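Local coordinates for protein endoglucanase FnCel5A (Fervidobacterium nodosum, PDB 3RJY) that probably hydrolyses internal beta-1,4-glucosidic bonds of cellulose, as a heat-stable endoglucanase of glycoside hydrolase family 5, at residues S12-N17 / K251-I256. Residues are numbered along the deposited sequence; the frame is centred on the assembly and turned at random.
Sequences SAFEYN and KNNVPI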
# COMPACT_ATOMS: atom_id res chain seq x y z
N SER A 12 2.30 11.31 -17.81
CA SER A 12 2.85 9.97 -17.90
C SER A 12 2.73 9.29 -16.54
O SER A 12 2.40 9.94 -15.55
CB SER A 12 4.31 10.03 -18.32
OG SER A 12 5.10 10.52 -17.25
N ALA A 13 2.99 7.99 -16.52
CA ALA A 13 2.93 7.20 -15.29
C ALA A 13 3.90 7.72 -14.23
O ALA A 13 3.65 7.59 -13.04
CB ALA A 13 3.17 5.72 -15.60
N PHE A 14 5.01 8.31 -14.68
CA PHE A 14 6.04 8.86 -13.80
C PHE A 14 5.60 10.16 -13.15
O PHE A 14 5.90 10.41 -11.99
CB PHE A 14 7.34 9.09 -14.59
CG PHE A 14 8.01 7.81 -15.02
CD1 PHE A 14 8.88 7.14 -14.14
CD2 PHE A 14 7.74 7.26 -16.27
CE1 PHE A 14 9.48 5.94 -14.52
CE2 PHE A 14 8.34 6.07 -16.66
CZ PHE A 14 9.21 5.41 -15.79
N GLU A 15 4.86 10.97 -13.90
CA GLU A 15 4.29 12.19 -13.36
C GLU A 15 3.24 11.88 -12.31
O GLU A 15 3.21 12.52 -11.26
CB GLU A 15 3.73 13.08 -14.47
CG GLU A 15 4.83 13.74 -15.28
CD GLU A 15 4.31 14.51 -16.46
OE1 GLU A 15 4.70 15.69 -16.62
OE2 GLU A 15 3.51 13.94 -17.24
N TYR A 16 2.41 10.87 -12.59
CA TYR A 16 1.40 10.43 -11.63
C TYR A 16 2.04 9.82 -10.40
O TYR A 16 1.52 9.99 -9.31
CB TYR A 16 0.39 9.47 -12.27
CG TYR A 16 -0.66 10.21 -13.08
CD1 TYR A 16 -0.60 10.25 -14.48
CD2 TYR A 16 -1.72 10.86 -12.46
CE1 TYR A 16 -1.57 10.94 -15.23
CE2 TYR A 16 -2.68 11.56 -13.19
CZ TYR A 16 -2.60 11.60 -14.56
OH TYR A 16 -3.57 12.29 -15.27
N ASN A 17 3.17 9.13 -10.59
CA ASN A 17 3.94 8.59 -9.47
C ASN A 17 4.47 9.70 -8.56
O ASN A 17 4.42 9.58 -7.34
CB ASN A 17 5.10 7.69 -9.94
CG ASN A 17 5.63 6.78 -8.82
OD1 ASN A 17 4.86 6.25 -8.02
ND2 ASN A 17 6.95 6.60 -8.77
N LYS A 251 15.19 -0.57 -16.44
CA LYS A 251 15.21 -1.53 -17.55
C LYS A 251 13.83 -1.67 -18.20
O LYS A 251 13.72 -1.75 -19.43
CB LYS A 251 15.68 -2.89 -17.05
CG LYS A 251 16.00 -3.93 -18.13
CD LYS A 251 16.51 -5.21 -17.46
CE LYS A 251 16.56 -6.41 -18.41
NZ LYS A 251 17.62 -6.25 -19.45
N ASN A 252 12.79 -1.66 -17.37
CA ASN A 252 11.42 -1.87 -17.83
C ASN A 252 10.57 -0.62 -17.97
O ASN A 252 9.38 -0.71 -18.23
CB ASN A 252 10.73 -2.89 -16.93
CG ASN A 252 11.27 -4.28 -17.14
OD1 ASN A 252 11.98 -4.81 -16.30
ND2 ASN A 252 10.96 -4.86 -18.29
N ASN A 253 11.21 0.54 -17.83
CA ASN A 253 10.54 1.85 -17.91
C ASN A 253 9.21 2.00 -17.12
O ASN A 253 8.23 2.55 -17.63
CB ASN A 253 10.35 2.31 -19.37
CG ASN A 253 10.22 3.81 -19.47
OD1 ASN A 253 9.49 4.33 -20.31
ND2 ASN A 253 10.93 4.52 -18.60
N VAL A 254 9.22 1.53 -15.89
CA VAL A 254 8.03 1.62 -15.04
C VAL A 254 8.38 2.41 -13.77
O VAL A 254 9.50 2.30 -13.25
CB VAL A 254 7.45 0.19 -14.74
CG1 VAL A 254 8.41 -0.64 -13.87
CG2 VAL A 254 6.08 0.29 -14.08
N PRO A 255 7.44 3.27 -13.29
CA PRO A 255 7.70 3.94 -12.02
C PRO A 255 7.49 2.97 -10.86
O PRO A 255 6.82 1.95 -11.02
CB PRO A 255 6.67 5.07 -11.99
CG PRO A 255 5.96 5.04 -13.34
CD PRO A 255 6.15 3.68 -13.88
N ILE A 256 8.12 3.28 -9.71
CA ILE A 256 8.03 2.48 -8.49
C ILE A 256 7.41 3.25 -7.30
O ILE A 256 7.74 4.42 -7.03
CB ILE A 256 9.42 1.91 -8.09
CG1 ILE A 256 9.94 0.92 -9.16
CG2 ILE A 256 9.39 1.30 -6.67
CD1 ILE A 256 9.18 -0.45 -9.21
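At the N-terminal end of the beta-barrel, the short helix 13-20 packs against the loop that carries helix 232-251 into strand 256-261, with Pro255 seated among Ala13, Phe14 and Asn17. CG of Pro255 sits over the centre of the Phe14 ring, 3.7 Å from its centroid and 12° off the ring normal, a CH-pi contact in which the proline ring lies nearly parallel to the phenyl. The same CG lies 3.7 Å from Ala13 CB, so helix side chains flank it from two directions. Farther out, Phe14 CZ comes 3.4 Å from Asn253 ND2, the amide plane tilted from the ring and the approach oblique. Phe14 gets there with CG beside its backbone N and anti to the carbonyl carbon (chi1 -69°), which carries the ring out along the loop.

In this TIM barrel the loop is an alpha-to-beta connection: Asn253, at positive phi, is the C-prime residue of the Schellman motif ending helix 232-251, and Ile256 begins the seventh strand. The facing helix starts with a capping box, Ser12 N giving a 3.0 Å bond to Glu15 OE2, while Ser12 OG accepts only weakly from Phe14 N and Glu15 N.

The polar link is buried. Asn17 ND2 donates to Ile256 O at 2.9 Å, with an N-H...O angle of 159°; the oxygen lies near the amide plane, whereas the nitrogen stands well above the carbonyl plane. Asn17 OD1 bonds to Ser289 OG, so one amide joins the helix to the starts of two neighbouring strands. A leucine in place of Asn17 would probably leave Ile256 O without this donor and Ser289 OG without its amide partner. Against the same amide, Pro255 CB lies 3.6 Å from Asn17 ND2.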